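Local atomic coordinates of peroxisomal acyl-coenzyme A oxidase 1 (Arabidopsis thaliana, PDB entry 1W07), a protein that catalyses the FAD-dependent desaturation of long- and medium-chain acyl-CoAs to 2-trans-enoyl-CoAs in peroxisomes, passing electrons to oxygen to give hydrogen peroxide. Residues Leu56-Leu61 against Ile225-Gly230; Asn231-Ser236 against Leu413-Val418; Thr356-Arg361 against Ala368-Ala373; Phe437-Val442 against Ala517-Ala522; Thr455-Arg460 against Ala489-Met494. The protein carries 1 engineered substitution. All coordinates share one frame; numbering follows the deposited sequence.

Interaction 1 (Leu56-Leu61 against Ile225-Gly230); sequences LSRKEL and IGTKMG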
# COMPACT_ATOMS: atom_id res chain seq x y z
N LEU B 56 -16.16 -14.99 -6.76
CA LEU B 56 -17.00 -15.75 -5.84
C LEU B 56 -17.55 -14.88 -4.72
O LEU B 56 -16.89 -13.93 -4.30
CB LEU B 56 -16.20 -16.92 -5.25
CG LEU B 56 -15.64 -17.98 -6.23
CD1 LEU B 56 -14.64 -18.86 -5.51
CD2 LEU B 56 -16.78 -18.81 -6.83
N SER B 57 -18.75 -15.18 -4.24
CA SER B 57 -19.32 -14.42 -3.13
C SER B 57 -18.63 -14.93 -1.87
O SER B 57 -17.93 -15.94 -1.92
CB SER B 57 -20.83 -14.66 -3.01
OG SER B 57 -21.11 -16.03 -2.70
N ARG B 58 -18.81 -14.23 -0.75
CA ARG B 58 -18.21 -14.65 0.52
C ARG B 58 -18.58 -16.10 0.77
O ARG B 58 -17.70 -16.94 0.99
CB ARG B 58 -18.72 -13.78 1.68
CG ARG B 58 -18.03 -14.05 3.03
CD ARG B 58 -16.71 -13.28 3.17
NE ARG B 58 -15.77 -13.90 4.11
CZ ARG B 58 -15.79 -13.79 5.44
NH1 ARG B 58 -16.71 -13.06 6.07
NH2 ARG B 58 -14.86 -14.42 6.15
N LYS B 59 -19.87 -16.41 0.74
CA LYS B 59 -20.31 -17.78 0.98
C LYS B 59 -19.68 -18.81 0.06
O LYS B 59 -19.18 -19.84 0.52
CB LYS B 59 -21.84 -17.88 0.89
CG LYS B 59 -22.58 -17.30 2.08
CD LYS B 59 -24.09 -17.36 1.87
CE LYS B 59 -24.84 -16.79 3.06
NZ LYS B 59 -26.32 -16.80 2.85
N GLU B 60 -19.71 -18.56 -1.24
CA GLU B 60 -19.12 -19.50 -2.20
C GLU B 60 -17.61 -19.65 -1.99
O GLU B 60 -17.07 -20.74 -2.15
CB GLU B 60 -19.37 -19.03 -3.64
CG GLU B 60 -20.84 -18.77 -3.96
CD GLU B 60 -21.03 -18.13 -5.31
OE1 GLU B 60 -20.26 -17.21 -5.68
OE2 GLU B 60 -21.99 -18.52 -6.01
N LEU B 61 -16.95 -18.55 -1.63
CA LEU B 61 -15.50 -18.57 -1.41
C LEU B 61 -15.18 -19.41 -0.17
O LEU B 61 -14.21 -20.19 -0.15
CB LEU B 61 -14.98 -17.15 -1.21
CG LEU B 61 -13.48 -17.01 -0.92
CD1 LEU B 61 -12.67 -17.38 -2.16
CD2 LEU B 61 -13.17 -15.59 -0.48
N ILE B 225 -16.16 -12.29 12.01
CA ILE B 225 -16.05 -10.85 12.25
C ILE B 225 -16.31 -9.95 11.05
O ILE B 225 -16.36 -8.72 11.20
CB ILE B 225 -14.67 -10.49 12.82
CG1 ILE B 225 -13.57 -10.83 11.80
CG2 ILE B 225 -14.44 -11.22 14.13
CD1 ILE B 225 -12.21 -10.30 12.21
N GLY B 226 -16.47 -10.53 9.87
CA GLY B 226 -16.75 -9.70 8.71
C GLY B 226 -15.74 -9.74 7.57
O GLY B 226 -14.67 -10.34 7.67
N THR B 227 -16.10 -9.08 6.47
CA THR B 227 -15.28 -9.03 5.28
C THR B 227 -14.02 -8.20 5.50
O THR B 227 -14.05 -7.14 6.12
CB THR B 227 -16.08 -8.49 4.07
OG1 THR B 227 -17.18 -9.36 3.82
CG2 THR B 227 -15.21 -8.42 2.82
N LYS B 228 -12.91 -8.68 4.96
CA LYS B 228 -11.63 -8.02 5.12
C LYS B 228 -11.11 -7.43 3.81
O LYS B 228 -11.62 -7.69 2.73
CB LYS B 228 -10.62 -9.01 5.69
CG LYS B 228 -10.91 -9.40 7.16
CD LYS B 228 -10.67 -10.88 7.47
CE LYS B 228 -11.59 -11.77 6.65
NZ LYS B 228 -11.49 -13.18 7.10
N MET B 229 -10.07 -6.63 3.94
CA MET B 229 -9.42 -5.99 2.82
C MET B 229 -9.11 -6.92 1.64
O MET B 229 -8.51 -7.99 1.81
CB MET B 229 -8.12 -5.36 3.33
CG MET B 229 -7.19 -4.81 2.28
SD MET B 229 -5.73 -4.04 3.02
CE MET B 229 -4.85 -3.62 1.51
N GLY B 230 -9.52 -6.49 0.45
CA GLY B 230 -9.23 -7.24 -0.77
C GLY B 230 -10.24 -8.26 -1.26
O GLY B 230 -11.01 -8.82 -0.48
O HOH W 1 -13.77 -12.71 8.94

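Interaction 2 (Asn231-Ser236 against Leu413-Val418); sequences NGAYNS and LFAVYV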
# COMPACT_ATOMS: atom_id res chain seq x y z
N ASN B 231 -10.23 -8.50 -2.57
CA ASN B 231 -11.11 -9.50 -3.17
C ASN B 231 -10.43 -10.85 -3.01
O ASN B 231 -9.35 -11.07 -3.53
CB ASN B 231 -11.31 -9.20 -4.65
CG ASN B 231 -12.09 -7.94 -4.87
OD1 ASN B 231 -13.23 -7.82 -4.45
ND2 ASN B 231 -11.47 -6.97 -5.55
N GLY B 232 -11.08 -11.77 -2.31
CA GLY B 232 -10.49 -13.08 -2.07
C GLY B 232 -9.60 -12.92 -0.85
O GLY B 232 -10.07 -12.60 0.24
N ALA B 233 -8.30 -13.15 -1.04
CA ALA B 233 -7.32 -13.01 0.03
C ALA B 233 -7.69 -13.74 1.32
O ALA B 233 -7.90 -14.95 1.32
CB ALA B 233 -7.08 -11.50 0.30
N TYR B 234 -7.75 -13.01 2.44
CA TYR B 234 -8.07 -13.64 3.71
C TYR B 234 -9.56 -13.85 3.91
O TYR B 234 -9.99 -14.34 4.96
CB TYR B 234 -7.53 -12.78 4.87
CG TYR B 234 -6.32 -13.36 5.57
CD1 TYR B 234 -5.03 -13.19 5.05
CD2 TYR B 234 -6.45 -14.08 6.76
CE1 TYR B 234 -3.92 -13.72 5.70
CE2 TYR B 234 -5.34 -14.62 7.41
CZ TYR B 234 -4.08 -14.43 6.87
OH TYR B 234 -2.97 -14.93 7.51
N ASN B 235 -10.37 -13.52 2.92
CA ASN B 235 -11.80 -13.69 3.08
C ASN B 235 -12.25 -15.15 3.01
O ASN B 235 -13.42 -15.46 3.26
CB ASN B 235 -12.55 -12.80 2.10
CG ASN B 235 -12.52 -11.35 2.54
OD1 ASN B 235 -12.99 -11.02 3.63
ND2 ASN B 235 -11.95 -10.48 1.71
N SER B 236 -11.31 -16.04 2.71
CA SER B 236 -11.59 -17.47 2.68
C SER B 236 -11.40 -17.97 4.12
O SER B 236 -11.80 -19.09 4.45
CB SER B 236 -10.61 -18.19 1.76
OG SER B 236 -9.28 -17.85 2.08
N LEU B 413 -2.32 -10.25 -3.61
CA LEU B 413 -1.12 -10.60 -2.87
C LEU B 413 -0.82 -9.60 -1.75
O LEU B 413 -0.44 -9.97 -0.64
CB LEU B 413 0.07 -10.71 -3.83
CG LEU B 413 1.41 -11.12 -3.19
CD1 LEU B 413 1.28 -12.50 -2.55
CD2 LEU B 413 2.51 -11.11 -4.26
N PHE B 414 -1.00 -8.32 -2.04
CA PHE B 414 -0.77 -7.27 -1.06
C PHE B 414 -1.77 -7.40 0.09
O PHE B 414 -1.41 -7.41 1.27
CB PHE B 414 -0.93 -5.89 -1.71
CG PHE B 414 -0.75 -4.74 -0.74
CD1 PHE B 414 0.50 -4.45 -0.20
CD2 PHE B 414 -1.83 -3.97 -0.35
CE1 PHE B 414 0.68 -3.41 0.71
CE2 PHE B 414 -1.67 -2.91 0.56
CZ PHE B 414 -0.41 -2.64 1.09
N ALA B 415 -3.04 -7.51 -0.27
CA ALA B 415 -4.09 -7.62 0.74
C ALA B 415 -3.90 -8.87 1.61
O ALA B 415 -4.03 -8.80 2.83
CB ALA B 415 -5.46 -7.65 0.06
N VAL B 416 -3.57 -10.01 1.01
CA VAL B 416 -3.41 -11.22 1.79
C VAL B 416 -2.14 -11.18 2.66
O VAL B 416 -2.10 -11.78 3.74
CB VAL B 416 -3.39 -12.48 0.89
CG1 VAL B 416 -2.03 -12.63 0.20
CG2 VAL B 416 -3.74 -13.71 1.70
N TYR B 417 -1.12 -10.44 2.21
CA TYR B 417 0.14 -10.36 2.95
C TYR B 417 0.18 -9.36 4.13
O TYR B 417 0.76 -9.69 5.18
CB TYR B 417 1.30 -10.01 2.02
CG TYR B 417 2.63 -10.03 2.76
CD1 TYR B 417 3.25 -11.25 3.07
CD2 TYR B 417 3.19 -8.86 3.26
CE1 TYR B 417 4.37 -11.30 3.86
CE2 TYR B 417 4.34 -8.90 4.07
CZ TYR B 417 4.92 -10.13 4.37
OH TYR B 417 6.05 -10.20 5.14
N VAL B 418 -0.42 -8.18 3.97
CA VAL B 418 -0.40 -7.12 4.98
C VAL B 418 -0.65 -7.47 6.43
O VAL B 418 -0.12 -6.81 7.33
CB VAL B 418 -1.34 -5.92 4.64
CG1 VAL B 418 -0.69 -5.04 3.62
CG2 VAL B 418 -2.69 -6.40 4.16

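Interaction 3 (Thr356-Arg361 against Ala368-Ala373); sequences TDVTER and ATLPEA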
# COMPACT_ATOMS: atom_id res chain seq x y z
N THR B 356 17.00 -23.49 16.04
CA THR B 356 17.55 -24.73 16.57
C THR B 356 18.50 -24.45 17.73
O THR B 356 18.27 -24.90 18.85
CB THR B 356 18.34 -25.49 15.49
OG1 THR B 356 17.55 -25.60 14.30
CG2 THR B 356 18.70 -26.87 15.98
N ASP B 357 19.55 -23.69 17.46
CA ASP B 357 20.54 -23.35 18.48
C ASP B 357 19.88 -22.92 19.79
O ASP B 357 20.22 -23.43 20.85
CB ASP B 357 21.47 -22.25 17.97
CG ASP B 357 22.65 -22.01 18.89
OD1 ASP B 357 22.66 -20.99 19.63
OD2 ASP B 357 23.58 -22.84 18.89
N VAL B 358 18.94 -21.98 19.70
CA VAL B 358 18.25 -21.48 20.88
C VAL B 358 17.45 -22.60 21.55
O VAL B 358 17.42 -22.72 22.77
CB VAL B 358 17.29 -20.31 20.54
CG1 VAL B 358 16.59 -19.82 21.79
CG2 VAL B 358 18.06 -19.17 19.93
N THR B 359 16.80 -23.42 20.73
CA THR B 359 16.01 -24.53 21.22
C THR B 359 16.90 -25.55 21.94
O THR B 359 16.56 -26.05 23.01
CB THR B 359 15.27 -25.23 20.06
OG1 THR B 359 14.34 -24.32 19.47
CG2 THR B 359 14.52 -26.45 20.56
N GLU B 360 18.05 -25.84 21.34
CA GLU B 360 19.00 -26.79 21.92
C GLU B 360 19.43 -26.33 23.30
O GLU B 360 19.12 -26.98 24.30
CB GLU B 360 20.25 -26.90 21.04
CG GLU B 360 19.99 -27.10 19.56
CD GLU B 360 19.65 -28.52 19.21
OE1 GLU B 360 20.00 -28.92 18.08
OE2 GLU B 360 19.04 -29.22 20.04
N ARG B 361 20.15 -25.22 23.35
CA ARG B 361 20.64 -24.67 24.61
C ARG B 361 19.52 -24.50 25.62
O ARG B 361 19.72 -24.69 26.82
CB ARG B 361 21.33 -23.32 24.38
CG ARG B 361 20.48 -22.34 23.63
CD ARG B 361 21.27 -21.08 23.34
NE ARG B 361 22.54 -21.36 22.69
CZ ARG B 361 23.72 -21.02 23.19
NH1 ARG B 361 23.79 -20.39 24.36
NH2 ARG B 361 24.84 -21.30 22.53
N ALA B 368 21.42 -18.06 28.23
CA ALA B 368 22.40 -16.99 28.04
C ALA B 368 22.14 -16.13 26.79
O ALA B 368 22.32 -14.91 26.82
CB ALA B 368 23.80 -17.57 27.99
N THR B 369 21.73 -16.77 25.70
CA THR B 369 21.48 -16.05 24.46
C THR B 369 20.01 -15.74 24.20
O THR B 369 19.67 -15.21 23.14
CB THR B 369 22.01 -16.83 23.25
OG1 THR B 369 21.24 -18.03 23.09
CG2 THR B 369 23.48 -17.18 23.45
N LEU B 370 19.15 -16.05 25.15
CA LEU B 370 17.72 -15.81 25.00
C LEU B 370 17.38 -14.34 24.70
O LEU B 370 16.60 -14.05 23.79
CB LEU B 370 16.98 -16.27 26.26
CG LEU B 370 15.45 -16.31 26.15
CD1 LEU B 370 15.05 -17.20 24.97
CD2 LEU B 370 14.86 -16.83 27.46
N PRO B 371 17.95 -13.39 25.47
CA PRO B 371 17.67 -11.97 25.23
C PRO B 371 17.99 -11.54 23.80
O PRO B 371 17.20 -10.87 23.16
CB PRO B 371 18.55 -11.27 26.27
CG PRO B 371 18.56 -12.24 27.40
CD PRO B 371 18.77 -13.56 26.69
N GLU B 372 19.16 -11.94 23.31
CA GLU B 372 19.57 -11.58 21.95
C GLU B 372 18.67 -12.23 20.91
O GLU B 372 18.21 -11.58 19.97
CB GLU B 372 21.02 -12.00 21.71
CG GLU B 372 21.60 -11.52 20.39
CD GLU B 372 22.34 -12.61 19.63
OE1 GLU B 372 23.15 -13.33 20.25
OE2 GLU B 372 22.13 -12.73 18.41
N ALA B 373 18.42 -13.53 21.08
CA ALA B 373 17.59 -14.30 20.16
C ALA B 373 16.22 -13.65 19.98
O ALA B 373 15.70 -13.57 18.87
CB ALA B 373 17.43 -15.72 20.68
O HOH W 2 21.20 -18.88 20.39

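Interaction 4 (Phe437-Val442 against Ala517-Ala522); sequences FLMKTV and ADLVEA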
# COMPACT_ATOMS: atom_id res chain seq x y z
N PHE B 437 16.25 -3.48 24.30
CA PHE B 437 17.37 -4.42 24.35
C PHE B 437 18.68 -3.71 24.01
O PHE B 437 19.71 -3.93 24.65
CB PHE B 437 17.13 -5.57 23.37
CG PHE B 437 18.31 -6.48 23.20
CD1 PHE B 437 18.69 -7.36 24.22
CD2 PHE B 437 19.07 -6.45 22.03
CE1 PHE B 437 19.80 -8.19 24.07
CE2 PHE B 437 20.18 -7.28 21.87
CZ PHE B 437 20.55 -8.15 22.90
N LEU B 438 18.63 -2.85 22.99
CA LEU B 438 19.82 -2.12 22.57
C LEU B 438 20.25 -1.15 23.65
O LEU B 438 21.44 -1.00 23.90
CB LEU B 438 19.56 -1.36 21.26
CG LEU B 438 19.41 -2.23 19.99
CD1 LEU B 438 19.06 -1.34 18.80
CD2 LEU B 438 20.72 -3.00 19.73
N MET B 439 19.28 -0.49 24.28
CA MET B 439 19.59 0.47 25.34
C MET B 439 20.24 -0.23 26.53
O MET B 439 21.17 0.31 27.13
CB MET B 439 18.32 1.20 25.79
CG MET B 439 17.76 2.18 24.75
SD MET B 439 18.92 3.45 24.20
CE MET B 439 19.50 2.72 22.63
N LYS B 440 19.76 -1.42 26.88
CA LYS B 440 20.35 -2.17 27.98
C LYS B 440 21.76 -2.62 27.63
O LYS B 440 22.66 -2.58 28.46
CB LYS B 440 19.49 -3.39 28.33
CG LYS B 440 18.21 -3.04 29.06
CD LYS B 440 17.40 -4.29 29.43
CE LYS B 440 18.16 -5.22 30.37
NZ LYS B 440 17.33 -6.40 30.77
N THR B 441 21.95 -3.05 26.39
CA THR B 441 23.26 -3.51 25.94
C THR B 441 24.25 -2.36 26.02
O THR B 441 25.41 -2.54 26.39
CB THR B 441 23.20 -4.04 24.49
OG1 THR B 441 22.24 -5.10 24.44
CG2 THR B 441 24.56 -4.57 24.04
N VAL B 442 23.79 -1.17 25.65
CA VAL B 442 24.63 0.01 25.70
C VAL B 442 24.93 0.33 27.16
O VAL B 442 26.06 0.71 27.49
CB VAL B 442 23.94 1.22 25.05
CG1 VAL B 442 24.77 2.48 25.30
CG2 VAL B 442 23.75 0.98 23.56
N ALA B 517 10.23 7.74 18.64
CA ALA B 517 10.53 7.76 17.21
C ALA B 517 12.02 7.51 16.97
O ALA B 517 12.40 6.71 16.12
CB ALA B 517 10.08 9.11 16.58
N ASP B 518 12.87 8.18 17.74
CA ASP B 518 14.31 8.02 17.57
C ASP B 518 14.76 6.59 17.90
O ASP B 518 15.65 6.04 17.24
CB ASP B 518 15.06 8.99 18.49
CG ASP B 518 14.93 10.44 18.06
OD1 ASP B 518 13.88 10.81 17.49
OD2 ASP B 518 15.87 11.22 18.30
N LEU B 519 14.13 6.01 18.91
CA LEU B 519 14.50 4.67 19.35
C LEU B 519 14.15 3.62 18.29
O LEU B 519 14.91 2.68 18.08
CB LEU B 519 13.81 4.35 20.68
CG LEU B 519 14.36 5.17 21.87
CD1 LEU B 519 13.40 5.12 23.06
CD2 LEU B 519 15.73 4.62 22.24
N VAL B 520 13.01 3.80 17.64
CA VAL B 520 12.58 2.88 16.60
C VAL B 520 13.53 2.95 15.40
O VAL B 520 13.82 1.93 14.76
CB VAL B 520 11.14 3.21 16.12
CG1 VAL B 520 10.83 2.44 14.84
CG2 VAL B 520 10.14 2.86 17.21
N GLU B 521 14.00 4.15 15.07
CA GLU B 521 14.92 4.31 13.94
C GLU B 521 16.25 3.60 14.23
O GLU B 521 16.83 2.98 13.34
CB GLU B 521 15.17 5.78 13.66
CG GLU B 521 14.13 6.40 12.74
CD GLU B 521 14.38 7.87 12.50
OE1 GLU B 521 15.53 8.24 12.20
OE2 GLU B 521 13.42 8.66 12.61
N ALA B 522 16.73 3.69 15.48
CA ALA B 522 17.99 3.04 15.86
C ALA B 522 17.85 1.52 15.82
O ALA B 522 18.77 0.81 15.43
CB ALA B 522 18.42 3.49 17.27

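Interaction 5 (Thr455-Arg460 against Ala489-Met494); sequences TAYMGR and ARALRM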
# COMPACT_ATOMS: atom_id res chain seq x y z
N THR B 455 25.30 -8.32 18.41
CA THR B 455 25.60 -7.03 19.04
C THR B 455 27.09 -6.93 19.38
O THR B 455 27.52 -6.00 20.06
CB THR B 455 24.77 -6.83 20.33
OG1 THR B 455 25.11 -7.85 21.28
CG2 THR B 455 23.28 -6.92 20.03
N ALA B 456 27.87 -7.89 18.91
CA ALA B 456 29.30 -7.91 19.18
C ALA B 456 29.96 -6.61 18.71
O ALA B 456 30.84 -6.08 19.38
CB ALA B 456 29.94 -9.10 18.48
N TYR B 457 29.52 -6.11 17.56
CA TYR B 457 30.09 -4.89 17.02
C TYR B 457 29.96 -3.74 18.00
O TYR B 457 30.78 -2.83 18.02
CB TYR B 457 29.39 -4.51 15.71
CG TYR B 457 27.98 -3.97 15.88
CD1 TYR B 457 27.73 -2.60 15.82
CD2 TYR B 457 26.90 -4.83 16.10
CE1 TYR B 457 26.43 -2.09 15.99
CE2 TYR B 457 25.60 -4.33 16.27
CZ TYR B 457 25.37 -2.96 16.21
OH TYR B 457 24.10 -2.49 16.40
N MET B 458 28.92 -3.80 18.83
CA MET B 458 28.69 -2.74 19.80
C MET B 458 29.82 -2.69 20.81
O MET B 458 29.92 -1.76 21.60
CB MET B 458 27.35 -2.95 20.52
CG MET B 458 26.14 -2.87 19.60
SD MET B 458 24.56 -3.09 20.46
CE MET B 458 24.21 -1.35 20.91
N GLY B 459 30.69 -3.70 20.76
CA GLY B 459 31.82 -3.75 21.67
C GLY B 459 32.99 -2.95 21.12
O GLY B 459 33.77 -2.37 21.88
N ARG B 460 33.11 -2.92 19.80
CA ARG B 460 34.18 -2.19 19.15
C ARG B 460 33.81 -0.73 18.90
O ARG B 460 34.16 -0.16 17.86
CB ARG B 460 34.54 -2.87 17.82
CG ARG B 460 35.16 -4.25 18.00
CD ARG B 460 35.55 -4.92 16.69
NE ARG B 460 34.46 -5.66 16.07
CZ ARG B 460 33.50 -5.13 15.32
NH1 ARG B 460 33.48 -3.82 15.08
NH2 ARG B 460 32.55 -5.90 14.80
N ALA B 489 28.83 1.19 12.38
CA ALA B 489 29.03 2.53 12.93
C ALA B 489 27.72 3.32 12.96
O ALA B 489 27.38 3.95 13.96
CB ALA B 489 30.06 3.28 12.10
N ARG B 490 26.99 3.29 11.85
CA ARG B 490 25.73 4.01 11.76
C ARG B 490 24.72 3.55 12.83
O ARG B 490 24.07 4.37 13.47
CB ARG B 490 25.15 3.82 10.35
CG ARG B 490 23.72 4.28 10.19
CD ARG B 490 22.80 3.09 9.96
NE ARG B 490 21.42 3.49 9.66
CZ ARG B 490 20.56 2.71 9.02
NH1 ARG B 490 20.94 1.49 8.62
NH2 ARG B 490 19.33 3.13 8.78
N ALA B 491 24.62 2.24 13.03
CA ALA B 491 23.71 1.68 14.02
C ALA B 491 24.16 2.00 15.44
O ALA B 491 23.38 2.48 16.27
CB ALA B 491 23.61 0.18 13.85
N LEU B 492 25.43 1.74 15.73
CA LEU B 492 26.00 2.00 17.05
C LEU B 492 25.87 3.48 17.40
O LEU B 492 25.50 3.83 18.51
CB LEU B 492 27.47 1.58 17.09
CG LEU B 492 28.24 1.86 18.39
CD1 LEU B 492 27.56 1.19 19.57
CD2 LEU B 492 29.65 1.35 18.25
N ARG B 493 26.20 4.33 16.43
CA ARG B 493 26.13 5.77 16.61
C ARG B 493 24.72 6.21 17.00
O ARG B 493 24.55 6.99 17.94
CB ARG B 493 26.56 6.46 15.32
CG ARG B 493 26.27 7.95 15.26
CD ARG B 493 27.11 8.74 16.24
NE ARG B 493 27.89 9.78 15.56
CZ ARG B 493 28.61 10.69 16.20
NH1 ARG B 493 28.66 10.69 17.53
NH2 ARG B 493 29.30 11.60 15.52
N MET B 494 23.72 5.72 16.28
CA MET B 494 22.34 6.07 16.57
C MET B 494 21.92 5.58 17.96
O MET B 494 21.23 6.29 18.68
CB MET B 494 21.40 5.47 15.50
CG MET B 494 21.59 6.10 14.12
SD MET B 494 20.69 5.30 12.76
CE MET B 494 19.08 6.04 12.92

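Interaction 1 (Leu56-Leu61 against Ile225-Gly230)
Arg58 brings its guanidinium up to the loop residues Gly226, Thr227 and Lys228. One water links them. It lies 2.8 Å from Gly226 O and accepts from Lys228 NZ at 3.0 Å; its bond from Arg58 NH2, at 3.4 Å, is weak. Two like charges lie close, Arg58 NH2 3.7 Å from Lys228 NZ, and their side chains cross at about a right angle. Arg58 NH1 is paired with Asp224 and with Asp636 of the second subunit, while the Lys228 ammonium is held by neutral oxygens, Asn239 OD1 and Tyr234 O. Thr227 OG1, itself hydrogen-bonded to Asp636 of the second subunit, is passed loosely by Arg58 CD at 4.0 Å. The arginine chain bends at chi2 (83°), and these two side chains slide past each other in opposite directions. With an alanine in place of Arg58, Asp224 and Asp636 of the second subunit would probably lose the positive partner they share. Behind Arg58, Ser57 and Glu60 form a capping box (Ser57 OG to Glu60 N 3.2 Å, Glu60 OE1 to Ser57 N 2.9 Å). The box starts helix 58-78, which meets the loop between strands 220-224 and 240-244, with Lys228 near the FAD.

Interaction 2 (Asn231-Ser236 against Leu413-Val418)
Tyr234 turns the edge of its ring to Val416, and the two side chains cross at about a right angle. Tyr234 CE1 sits 3.3 Å from Val416 O, near the plane of the ring, so the backbone oxygen faces ring hydrogens and not the aromatic face. Beside it, Val416 CG2 meets Tyr234 CD1 at 3.6 Å. Val416 can do this because CG2 lies anti to its backbone N, while CG1 takes the position between N and the carbonyl carbon (chi1 78°).

Ala233 points its methyl toward the helix. Its CB lies 3.9 Å from Val416 CB and 4.2 Å from Ala415 CB. The backbones are close here: Ala233 CA and Val416 CA are 4.6 Å apart, and it is two alanines and a valine that meet at this close approach. Gly232 to Asn235 form a type II' turn, closed by Asn235 N to Gly232 O at 2.8 Å. Ala233 holds the second position with a positive phi of 50°, uncommon for a residue with a side chain. Its N donates to Glu412 OE2, in the same helix 410-417.

Tyr234 also touches the FAD and packs on Tyr404 of the second subunit. The contact therefore belongs to the flavin site of the acyl-CoA oxidase fold, where a middle-domain loop meets a helix of the C-alpha1 domain beside the dimer interface.

Interaction 3 (Thr356-Arg361 against Ala368-Ala373)
The turn of a helical hairpin in the C-alpha1 domain sets Arg361, near the end of helix 328-363, against Thr369, at the start of helix 370-398. The two side chains cross at about a right angle. Thr369 OG1 presses on the aliphatic part of the arginine, 3.1 Å from Arg361 CD. Thr369 CG2 lies over one face of the guanidinium, with Arg361 NH1 3.4 Å away. Arg361 reaches this place by holding CG between its backbone N and carbonyl carbon (chi1 53°) and bending again at chi3 (53°).

The polar ends look to acids. Arg361 NE makes a salt bridge with Asp357 OD1 at 3.1 Å, though its hydrogen bond is weak. Arg361 NH1 pairs with Asp366 in the connecting loop. A water spans the gap between the segments, donating to Asp357 OD1 at 2.7 Å and lying 2.8 Å from Thr369 OG1.

Deeper in, contact is apolar. Val358 CG2 meets Ala373 CB at 3.6 Å, and Val358 CG1 stands 4.4 Å from Leu370 CD1.

With a leucine in place of Arg361, Asp357 and Asp366 would probably be left without their common cation, and Thr369 CG2 without the flat group it covers. The chemistry divides by depth: charge, threonine and water clasp the outer end of the turn, while methyl groups fill the inner side.

Interaction 4 (Phe437-Val442 against Ala517-Ala522)
Phe437 precedes Leu438, which meets Ala522 across the contact, and one face of its ring carries Thr441 OG1, 3.8 Å above the plane and over the centre. The same hydroxyl donates to Phe437 O at 2.8 Å, tilted 35° out of the carbonyl plane. Thr441 N reaches that oxygen from the opposite face of the plane, at 3.0 Å, so one carbonyl is gripped by both a backbone and a side-chain donor. The ring itself also packs on Pro371 and Glu372 of helix 370-398 and on Thr455.

Across the contact the touch is light and apolar. Met439 SD rests 3.9 Å from Leu519 CD2, and Met439 CG stands 4.0 Å from the same methyl; the two side chains cross obliquely. Bends at chi2 (-57°) and chi3 (99°) fold the methionine chain, and its sulfur comes nearer to Leu519 than its CB direction alone would suggest.

This is helix-to-helix packing between helix 427-443, largely in the C-alpha1 domain, and helix 516-538 of the C-terminal helical domain. The helices keep some distance, as Leu438 CA and Ala522 CA are 8.7 Å apart. Long side chains therefore do the bridging. Leu438 CD1 reaches Ala522 O at 4.0 Å, so a methyl group meets the helix backbone where the small alanine lies.

Helix 480-503 joins the packing: Met439 touches Leu502, and Leu519 touches Cys498. Nearby Glu521 OE2 bonds to His565 of the second subunit.

Interaction 5 (Thr455-Arg460 against Ala489-Met494)
Tyr457 and Leu492 meet with their side chains sliding past each other in opposite directions. The ring presents its edge. Tyr457 CE1 is 4.0 Å from Leu492 N, which lies in the ring plane, and the same carbon is 4.0 Å from Leu492 CB. The phenol oxygen comes near a methyl group, Tyr457 OH standing 3.7 Å from Ala491 CB. Tyr457 CG lies between the backbone N and the carbonyl carbon (chi1 74°), which turns the ring to the helix. Met458 CG lies over one face of this ring, 3.5 Å above the plane.

Leu492 then completes the apolar set. Its CD1 fits against the backbone of the other segment, 4.1 Å from Met458 CA and 4.3 Å from Met458 CB.

The two elements are a short 3-10 turn in the linker after helix 427-443 and helix 480-503 of the C-terminal helical domain. Ala489, on that helix, also touches Cys467, which forms a disulfide with Cys576.

The polar bonds run within the turn and outward. Met458 N bonds to Thr455 O at 2.9 Å, and Tyr457 OH hydrogen-bonds to His526 ND1 of helix 516-538.

Overall arrangement
Interactions 1 and 2 adjoin, sharing the loop between strands 220-224 and 240-244, and Lys228 bonds across to Asn235 and Tyr234. Both reach the second subunit and lie near the FAD. Interaction 1 is buried, polar and water-linked; interaction 2 is partly buried, methyl packing plus a ring edge at a carbonyl oxygen. Interactions 3, 4 and 5 form a second cluster in the helical part, on the far side of the chain's centre from interaction 1. Phe437 of interaction 4 packs on Glu372 of interaction 3 and Thr455 of interaction 5. Helix 427-443 thus links all three, which are buried. Interactions 4 and 5 are apolar. Interaction 3 adds a salt bridge within segment 356-361 and a bridging water.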